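Local coordinates for protein transcriptional regulator, MarR/EmrR family (Clostridium acetobutylicum, PDB 3JW4) that probably binds DNA as a dimeric winged-helix transcription factor of the MarR family, regulating gene expression, at residues D31-E36 with F118-E123; R45-I50 with Q79-K84; I58-L63 with I87-P92. All coordinates share one frame; numbering follows the deposited sequence.

Contact 1: D31-E36 with F118-E123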
loop_
_atom_site.group_PDB
_atom_site.type_symbol
_atom_site.label_atom_id
_atom_site.label_comp_id
_atom_site.label_asym_id
_atom_site.label_seq_id
_atom_site.Cartn_x
_atom_site.Cartn_y
_atom_site.Cartn_z
ATOM N N ASP B 31 11.107 -3.581 3.799
ATOM C CA ASP B 31 11.019 -3.003 5.146
ATOM C C ASP B 31 11.954 -3.662 6.155
ATOM O O ASP B 31 12.536 -2.959 7.013
ATOM C CB ASP B 31 9.592 -3.065 5.689
ATOM C CG ASP B 31 8.683 -2.062 5.019
ATOM O OD1 ASP B 31 9.202 -1.216 4.242
ATOM O OD2 ASP B 31 7.454 -2.134 5.273
ATOM N N ALA B 32 12.099 -4.988 6.035
ATOM C CA ALA B 32 12.943 -5.766 6.944
ATOM C C ALA B 32 14.435 -5.518 6.706
ATOM O O ALA B 32 15.189 -5.330 7.664
ATOM C CB ALA B 32 12.616 -7.263 6.859
ATOM N N ARG B 33 14.852 -5.480 5.443
ATOM C CA ARG B 33 16.257 -5.222 5.091
ATOM C C ARG B 33 16.720 -3.770 5.395
ATOM O O ARG B 33 17.914 -3.483 5.596
ATOM C CB ARG B 33 16.487 -5.563 3.618
ATOM C CG ARG B 33 17.588 -6.607 3.426
ATOM C CD ARG B 33 17.703 -7.072 1.975
ATOM N NE ARG B 33 19.026 -6.789 1.412
ATOM C CZ ARG B 33 19.386 -7.055 0.160
ATOM N NH1 ARG B 33 20.611 -6.739 -0.243
ATOM N NH2 ARG B 33 18.540 -7.642 -0.690
ATOM N N LEU B 34 15.759 -2.859 5.429
ATOM C CA LEU B 34 16.028 -1.474 5.745
ATOM C C LEU B 34 16.024 -1.252 7.257
ATOM O O LEU B 34 16.855 -0.493 7.781
ATOM C CB LEU B 34 14.970 -0.588 5.104
ATOM C CG LEU B 34 14.988 -0.567 3.583
ATOM C CD1 LEU B 34 13.650 -0.003 3.084
ATOM C CD2 LEU B 34 16.182 0.221 3.075
ATOM N N ALA B 35 15.058 -1.890 7.930
ATOM C CA ALA B 35 14.828 -1.749 9.379
ATOM C C ALA B 35 16.066 -2.122 10.174
ATOM O O ALA B 35 16.338 -1.528 11.228
ATOM C CB ALA B 35 13.636 -2.627 9.836
ATOM N N GLU B 36 16.818 -3.095 9.666
ATOM C CA GLU B 36 18.087 -3.476 10.285
ATOM C C GLU B 36 19.057 -2.291 10.308
ATOM O O GLU B 36 19.862 -2.156 11.228
ATOM C CB GLU B 36 18.709 -4.717 9.601
ATOM C CG GLU B 36 18.663 -5.984 10.443
ATOM C CD GLU B 36 17.276 -6.610 10.561
ATOM O OE1 GLU B 36 16.684 -6.965 9.505
ATOM O OE2 GLU B 36 16.792 -6.776 11.704
ATOM N N PHE B 118 16.460 -1.966 -3.083
ATOM C CA PHE B 118 15.306 -1.879 -3.990
ATOM C C PHE B 118 15.538 -2.645 -5.290
ATOM O O PHE B 118 14.610 -3.242 -5.844
ATOM C CB PHE B 118 14.941 -0.424 -4.309
ATOM C CG PHE B 118 14.522 0.411 -3.095
ATOM C CD1 PHE B 118 13.725 -0.112 -2.100
ATOM C CD2 PHE B 118 14.893 1.758 -3.010
ATOM C CE1 PHE B 118 13.318 0.679 -1.012
ATOM C CE2 PHE B 118 14.510 2.564 -1.921
ATOM C CZ PHE B 118 13.709 2.020 -0.921
ATOM N N LEU B 119 16.771 -2.636 -5.777
ATOM C CA LEU B 119 17.101 -3.351 -6.993
ATOM C C LEU B 119 17.069 -4.895 -6.817
ATOM O O LEU B 119 16.645 -5.617 -7.742
ATOM C CB LEU B 119 18.457 -2.920 -7.505
ATOM C CG LEU B 119 18.654 -3.143 -9.001
ATOM C CD1 LEU B 119 17.930 -2.033 -9.808
ATOM C CD2 LEU B 119 20.148 -3.213 -9.336
ATOM N N GLU B 120 17.497 -5.402 -5.653
ATOM C CA GLU B 120 17.416 -6.843 -5.402
ATOM C C GLU B 120 15.944 -7.268 -5.273
ATOM O O GLU B 120 15.577 -8.334 -5.734
ATOM C CB GLU B 120 18.208 -7.280 -4.167
ATOM C CG GLU B 120 19.697 -6.809 -4.147
ATOM C CD GLU B 120 20.663 -7.791 -3.453
ATOM O OE1 GLU B 120 20.187 -8.645 -2.651
ATOM O OE2 GLU B 120 21.899 -7.699 -3.713
ATOM N N VAL B 121 15.123 -6.435 -4.648
ATOM C CA VAL B 121 13.697 -6.714 -4.541
ATOM C C VAL B 121 13.058 -6.723 -5.929
ATOM O O VAL B 121 12.284 -7.618 -6.253
ATOM C CB VAL B 121 12.973 -5.736 -3.596
ATOM C CG1 VAL B 121 11.445 -5.918 -3.674
ATOM C CG2 VAL B 121 13.459 -5.932 -2.150
ATOM N N GLU B 122 13.415 -5.766 -6.761
ATOM C CA GLU B 122 12.910 -5.703 -8.132
ATOM C C GLU B 122 13.234 -6.978 -8.898
ATOM O O GLU B 122 12.389 -7.520 -9.630
ATOM C CB GLU B 122 13.505 -4.491 -8.863
ATOM C CG GLU B 122 13.156 -4.376 -10.363
ATOM C CD GLU B 122 11.797 -3.750 -10.621
ATOM O OE1 GLU B 122 11.070 -3.426 -9.659
ATOM O OE2 GLU B 122 11.453 -3.558 -11.804
ATOM N N GLU B 123 14.468 -7.447 -8.753
ATOM C CA GLU B 123 14.928 -8.626 -9.461
ATOM C C GLU B 123 14.202 -9.887 -8.991
ATOM O O GLU B 123 14.121 -10.847 -9.731
ATOM C CB GLU B 123 16.451 -8.788 -9.325
ATOM C CG GLU B 123 17.249 -7.924 -10.346
ATOM C CD GLU B 123 18.719 -7.639 -9.959
ATOM O OE1 GLU B 123 19.058 -7.656 -8.747
ATOM O OE2 GLU B 123 19.537 -7.378 -10.886
#
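Arg33 and Phe118 have the nearest CA atoms where helix 14-35 passes helix 105-126, and at 9.7 Å these backbones are bridged by side chains alone. As in other MarR proteins, this pairing of an N-terminal helix with a long helix following the wing belongs to the helical part of the fold, next to the dimer interface. The contact has a polar outer half and an apolar inner one. Outside, Arg33 reaches across to Glu120; the bend at chi3 (120°) helps turn the edge of the guanidinium to the carboxylate, the two planes 71° apart. Inside, Leu34 CD1 approaches Phe118 CE1 at 4.2 Å, the two side chains crossing at about a right angle. Leu34 also packs on Phe114 and Ile117, while the Phe118 ring has Arg45 as a cation-pi partner and touches Thr13 of the second subunit. The carboxylate of Glu122 is hydrogen-bonded to the backbone N of Tyr15 and the hydroxyl of Ser16 of that subunit. In the salt bridge a single oxygen takes both terminal nitrogens: NH2 of Arg33 lies 2.8 Å from OE1 of Glu120 and approaches from 45° above the carboxylate plane, whereas the bond from NH1 of Arg33 to the same OE1 is weak, at 3.1 Å.

Contact 2: R45-I50 with Q79-K84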
loop_
_atom_site.group_PDB
_atom_site.type_symbol
_atom_site.label_atom_id
_atom_site.label_comp_id
_atom_site.label_asym_id
_atom_site.label_seq_id
_atom_site.Cartn_x
_atom_site.Cartn_y
_atom_site.Cartn_z
ATOM N N ARG B 45 13.472 6.912 -0.296
ATOM C CA ARG B 45 12.849 7.654 -1.383
ATOM C C ARG B 45 13.121 9.168 -1.328
ATOM O O ARG B 45 13.413 9.799 -2.348
ATOM C CB ARG B 45 11.327 7.419 -1.346
ATOM C CG ARG B 45 10.809 6.444 -2.341
ATOM C CD ARG B 45 11.257 4.998 -2.164
ATOM N NE ARG B 45 11.690 4.485 -3.477
ATOM C CZ ARG B 45 11.511 3.253 -3.953
ATOM N NH1 ARG B 45 11.978 2.971 -5.167
ATOM N NH2 ARG B 45 10.881 2.314 -3.251
HETATM N N MSE B 46 12.996 9.745 -0.139
HETATM C CA MSE B 46 13.242 11.173 0.045
HETATM C C MSE B 46 14.699 11.516 -0.265
HETATM O O MSE B 46 14.963 12.423 -1.058
HETATM C CB MSE B 46 12.902 11.619 1.472
HETATM C CG MSE B 46 13.334 13.038 1.776
HETATM SE SE MSE B 46 12.305 13.855 3.190
HETATM C CE MSE B 46 10.600 13.687 2.345
ATOM N N ILE B 47 15.636 10.800 0.336
ATOM C CA ILE B 47 17.056 11.059 0.067
ATOM C C ILE B 47 17.389 10.887 -1.427
ATOM O O ILE B 47 18.113 11.687 -1.985
ATOM C CB ILE B 47 18.008 10.153 0.826
ATOM C CG1 ILE B 47 17.853 10.265 2.301
ATOM C CG2 ILE B 47 19.475 10.632 0.623
ATOM C CD1 ILE B 47 18.797 9.327 3.023
ATOM N N GLY B 48 16.907 9.798 -2.032
ATOM C CA GLY B 48 17.058 9.568 -3.464
ATOM C C GLY B 48 16.551 10.736 -4.305
ATOM O O GLY B 48 17.210 11.165 -5.236
ATOM N N TYR B 49 15.363 11.229 -3.992
ATOM C CA TYR B 49 14.758 12.328 -4.741
ATOM C C TYR B 49 15.654 13.560 -4.594
ATOM O O TYR B 49 15.939 14.262 -5.561
ATOM C CB TYR B 49 13.337 12.633 -4.212
ATOM C CG TYR B 49 12.651 13.733 -4.985
ATOM C CD1 TYR B 49 12.050 13.460 -6.226
ATOM C CD2 TYR B 49 12.677 15.047 -4.541
ATOM C CE1 TYR B 49 11.454 14.475 -6.987
ATOM C CE2 TYR B 49 12.075 16.090 -5.304
ATOM C CZ TYR B 49 11.468 15.783 -6.519
ATOM O OH TYR B 49 10.869 16.764 -7.269
ATOM N N ILE B 50 16.138 13.806 -3.380
ATOM C CA ILE B 50 17.005 14.938 -3.164
ATOM C C ILE B 50 18.290 14.775 -3.975
ATOM O O ILE B 50 18.680 15.672 -4.696
ATOM C CB ILE B 50 17.348 15.170 -1.703
ATOM C CG1 ILE B 50 16.112 15.467 -0.857
ATOM C CG2 ILE B 50 18.313 16.310 -1.585
ATOM C CD1 ILE B 50 16.373 15.333 0.640
ATOM N N GLN B 79 14.649 16.867 9.378
ATOM C CA GLN B 79 15.495 17.192 10.543
ATOM C C GLN B 79 16.328 15.963 10.930
ATOM O O GLN B 79 17.482 16.095 11.342
ATOM C CB GLN B 79 14.674 17.674 11.732
ATOM C CG GLN B 79 14.272 19.167 11.671
ATOM C CD GLN B 79 13.384 19.581 12.810
ATOM O OE1 GLN B 79 12.150 19.636 12.653
ATOM N NE2 GLN B 79 13.974 19.823 14.005
ATOM N N GLY B 80 15.730 14.787 10.810
ATOM C CA GLY B 80 16.408 13.527 11.185
ATOM C C GLY B 80 17.585 13.251 10.256
ATOM O O GLY B 80 18.698 13.054 10.709
ATOM N N LEU B 81 17.331 13.298 8.947
ATOM C CA LEU B 81 18.397 13.146 7.930
ATOM C C LEU B 81 19.492 14.202 8.132
ATOM O O LEU B 81 20.670 13.914 8.062
ATOM C CB LEU B 81 17.787 13.250 6.521
ATOM C CG LEU B 81 16.786 12.161 6.119
ATOM C CD1 LEU B 81 16.123 12.457 4.760
ATOM C CD2 LEU B 81 17.468 10.807 6.123
ATOM N N GLU B 82 19.112 15.430 8.446
ATOM C CA GLU B 82 20.120 16.462 8.697
ATOM C C GLU B 82 20.930 16.182 9.981
ATOM O O GLU B 82 22.146 16.341 10.003
ATOM C CB GLU B 82 19.441 17.829 8.735
ATOM C CG GLU B 82 20.334 18.991 9.026
ATOM C CD GLU B 82 19.541 20.294 9.110
ATOM O OE1 GLU B 82 18.524 20.353 9.884
ATOM O OE2 GLU B 82 19.940 21.265 8.441
ATOM N N LYS B 83 20.261 15.723 11.037
ATOM C CA LYS B 83 20.951 15.522 12.306
ATOM C C LYS B 83 21.966 14.392 12.180
ATOM O O LYS B 83 23.024 14.416 12.826
ATOM C CB LYS B 83 19.978 15.198 13.437
ATOM C CG LYS B 83 20.685 15.092 14.789
ATOM C CD LYS B 83 19.898 15.658 15.920
ATOM C CE LYS B 83 19.565 17.111 15.693
ATOM N NZ LYS B 83 20.328 18.007 16.567
ATOM N N LYS B 84 21.621 13.389 11.381
ATOM C CA LYS B 84 22.484 12.244 11.182
ATOM C C LYS B 84 23.595 12.509 10.139
ATOM O O LYS B 84 24.409 11.638 9.887
ATOM C CB LYS B 84 21.642 11.008 10.809
ATOM C CG LYS B 84 20.839 10.390 11.969
ATOM C CD LYS B 84 19.899 9.271 11.484
ATOM C CE LYS B 84 19.262 8.505 12.638
ATOM N NZ LYS B 84 18.022 7.676 12.306
#
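Leu81 of helix 74-83 points its side chain at helix 41-53, and its two methyl groups divide the contact between them. CD1 of Leu81 lies 3.7 Å from CG1 of Ile47. CG of Met46, a selenomethionine, lies 4.1 Å from CD1 of Leu81. CD2 of Leu81 instead faces the far end of the isoleucine, 3.7 Å from Ile47 CD1. The fork of the leucine is thus laid along the longer, CG1-CD1 branch of Ile47, with the two chains at a slant to one another. Ile47 has CG1 opposite its carbonyl carbon (chi1 -59°) and continues extended to CD1, which carries the branch alongside the fork. All three residues are buried, and van der Waals packing alone joins the segments, whose backbones come closest at the CA atoms of Ile47 and Leu81, 8.2 Å apart. Helix 74-83 occupies the place of the recognition helix in the MarR winged-helix domain, so the contact packs its inner side against helix 41-53 in the domain core. Around it, Ile47 packs on Leu110, Val111 and Phe114 of helix 105-126 and on Val103 of strand 100-103, Met46 touches Ile74, Met77 and Leu78 of helix 74-83, and Leu81 rests on Ile87 of strand 87-90.

Contact 3: I58-L63 with I87-P92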
loop_
_atom_site.group_PDB
_atom_site.type_symbol
_atom_site.label_atom_id
_atom_site.label_comp_id
_atom_site.label_asym_id
_atom_site.label_seq_id
_atom_site.Cartn_x
_atom_site.Cartn_y
_atom_site.Cartn_z
ATOM N N ILE B 58 16.210 22.305 -4.622
ATOM C CA ILE B 58 15.082 21.706 -3.909
ATOM C C ILE B 58 14.863 22.483 -2.624
ATOM O O ILE B 58 15.805 22.649 -1.848
ATOM C CB ILE B 58 15.395 20.250 -3.525
ATOM C CG1 ILE B 58 15.464 19.368 -4.759
ATOM C CG2 ILE B 58 14.319 19.673 -2.592
ATOM C CD1 ILE B 58 16.201 18.121 -4.443
ATOM N N ILE B 59 13.646 22.971 -2.396
ATOM C CA ILE B 59 13.291 23.532 -1.079
ATOM C C ILE B 59 12.291 22.638 -0.338
ATOM O O ILE B 59 11.720 21.711 -0.909
ATOM C CB ILE B 59 12.781 24.994 -1.172
ATOM C CG1 ILE B 59 11.432 25.073 -1.890
ATOM C CG2 ILE B 59 13.822 25.883 -1.859
ATOM C CD1 ILE B 59 10.819 26.457 -1.866
ATOM N N GLN B 60 12.099 22.891 0.954
ATOM C CA GLN B 60 11.239 21.998 1.741
ATOM C C GLN B 60 9.846 21.886 1.132
ATOM O O GLN B 60 9.288 20.791 1.067
ATOM C CB GLN B 60 11.167 22.407 3.215
ATOM C CG GLN B 60 10.307 21.435 4.040
ATOM C CD GLN B 60 10.382 21.674 5.525
ATOM O OE1 GLN B 60 11.445 21.993 6.064
ATOM N NE2 GLN B 60 9.252 21.493 6.210
ATOM N N LYS B 61 9.305 23.010 0.656
ATOM C CA LYS B 61 8.029 23.023 -0.073
ATOM C C LYS B 61 7.905 21.951 -1.176
ATOM O O LYS B 61 6.874 21.297 -1.270
ATOM C CB LYS B 61 7.758 24.415 -0.679
ATOM C CG LYS B 61 6.930 25.364 0.199
ATOM C CD LYS B 61 7.371 26.849 0.088
ATOM C CE LYS B 61 7.316 27.413 -1.343
ATOM N NZ LYS B 61 5.933 27.555 -1.869
ATOM N N ASP B 62 8.928 21.782 -2.020
ATOM C CA ASP B 62 8.852 20.797 -3.124
ATOM C C ASP B 62 8.737 19.357 -2.591
ATOM O O ASP B 62 8.171 18.474 -3.249
ATOM C CB ASP B 62 10.098 20.854 -4.031
ATOM C CG ASP B 62 10.383 22.253 -4.593
ATOM O OD1 ASP B 62 9.443 22.931 -5.057
ATOM O OD2 ASP B 62 11.567 22.653 -4.597
ATOM N N LEU B 63 9.315 19.116 -1.418
ATOM C CA LEU B 63 9.287 17.788 -0.810
ATOM C C LEU B 63 7.882 17.518 -0.237
ATOM O O LEU B 63 7.300 16.474 -0.494
ATOM C CB LEU B 63 10.386 17.665 0.254
ATOM C CG LEU B 63 11.816 17.774 -0.302
ATOM C CD1 LEU B 63 12.868 17.743 0.803
ATOM C CD2 LEU B 63 12.073 16.670 -1.306
ATOM N N ILE B 87 22.091 15.012 4.939
ATOM C CA ILE B 87 21.705 16.131 4.089
ATOM C C ILE B 87 22.063 17.423 4.790
ATOM O O ILE B 87 22.271 17.434 6.015
ATOM C CB ILE B 87 20.208 16.136 3.754
ATOM C CG1 ILE B 87 19.350 16.358 5.005
ATOM C CG2 ILE B 87 19.759 14.803 3.020
ATOM C CD1 ILE B 87 17.855 16.541 4.719
ATOM N N GLU B 88 22.153 18.498 4.014
ATOM C CA GLU B 88 22.403 19.844 4.532
ATOM C C GLU B 88 21.534 20.825 3.755
ATOM O O GLU B 88 21.031 20.511 2.674
ATOM C CB GLU B 88 23.867 20.256 4.388
ATOM C CG GLU B 88 24.345 20.282 2.956
ATOM C CD GLU B 88 25.706 20.959 2.727
ATOM O OE1 GLU B 88 26.366 21.388 3.707
ATOM O OE2 GLU B 88 26.100 21.053 1.534
ATOM N N ARG B 89 21.383 22.003 4.318
ATOM C CA ARG B 89 20.668 23.084 3.683
ATOM C C ARG B 89 21.692 24.146 3.388
ATOM O O ARG B 89 22.396 24.576 4.274
ATOM C CB ARG B 89 19.578 23.606 4.598
ATOM C CG ARG B 89 18.488 22.551 4.869
ATOM C CD ARG B 89 17.675 22.890 6.127
ATOM N NE ARG B 89 16.286 22.425 6.000
ATOM C CZ ARG B 89 15.681 21.518 6.775
ATOM N NH1 ARG B 89 16.309 20.923 7.783
ATOM N NH2 ARG B 89 14.406 21.205 6.538
ATOM N N ARG B 90 21.807 24.521 2.126
ATOM C CA ARG B 90 22.787 25.499 1.688
ATOM C C ARG B 90 22.092 26.759 1.242
ATOM O O ARG B 90 21.096 26.697 0.514
ATOM C CB ARG B 90 23.575 24.983 0.487
ATOM C CG ARG B 90 24.471 23.790 0.735
ATOM C CD ARG B 90 25.334 23.576 -0.508
ATOM N NE ARG B 90 25.713 22.181 -0.746
ATOM C CZ ARG B 90 26.152 21.728 -1.925
ATOM N NH1 ARG B 90 26.257 22.549 -2.970
ATOM N NH2 ARG B 90 26.498 20.458 -2.079
ATOM N N ILE B 91 22.630 27.897 1.667
ATOM C CA ILE B 91 22.282 29.182 1.064
ATOM C C ILE B 91 22.795 29.194 -0.375
ATOM O O ILE B 91 23.989 29.047 -0.607
ATOM C CB ILE B 91 22.846 30.397 1.862
ATOM C CG1 ILE B 91 24.348 30.247 2.164
ATOM C CG2 ILE B 91 22.078 30.579 3.168
ATOM C CD1 ILE B 91 24.837 31.148 3.290
ATOM N N PRO B 92 21.885 29.315 -1.351
ATOM C CA PRO B 92 22.334 29.423 -2.739
ATOM C C PRO B 92 22.976 30.772 -3.004
ATOM O O PRO B 92 23.410 31.007 -4.115
ATOM C CB PRO B 92 21.037 29.305 -3.536
ATOM C CG PRO B 92 20.009 29.906 -2.619
ATOM C CD PRO B 92 20.423 29.475 -1.235
HETATM O O HOH W 1 12.663 20.523 8.376
#
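Gln60 stretches out fully, CG trans to the backbone N (chi1 -178°), while Arg89 turns at chi3 (148°), and these torsions bring the amide and the guanidinium together between the start of helix 60-64 and strand 87-90. The strand is part of the beta wing of the winged helix-turn-helix fold, and helix 60-64 is the first helix of the helix-turn-helix, so a small surface contact joins these two elements. OE1 of Gln60 stands 3.1 Å from NH2 of Arg89, at the guanidinium edge, with the two planes 47° apart. A water ties the same pair: it accepts from Arg89 NH2 at 2.6 Å and donates to Gln60 OE1 at 3.0 Å. Helix 74-83 supplies further partners: Arg89 NH1 is held by a salt bridge to Glu82 OE1, and Gln60 NE2 makes a weak hydrogen bond to Thr75 OG1. On the strand, Arg90 and Glu88 form their own salt bridge, from NE of Arg90 to OE2 of Glu88 at 2.6 Å. Ile59 occupies the N-cap position of helix 60-64; the helix start is secured by Asp62, whose OD2 accepts the backbone N-H of Ile59 in a nearly straight bond of 3.0 Å.

How the contacts relate
From the N terminus, the chain leaves helix 14-35, the first side of contact 1, and runs through helix 41-53, helix 60-64, helix 74-83 and the wing before helix 105-126 closes that loop of 81 residues. Contacts 2 and 3 are both nested inside it. They cross each other: residues 58-63 fall within the loop closed by 45-50 with 79-84, and 87-92 lie beyond it. Their centres are about 10 Å apart, and they share the salt bridge between Glu82 and Arg89. Contact 1 touches contact 2 where Phe118 meets Arg45. Together they link the helical region that adjoins the second subunit, the dimerisation part in this family, through the buried winged-helix core, to the wing.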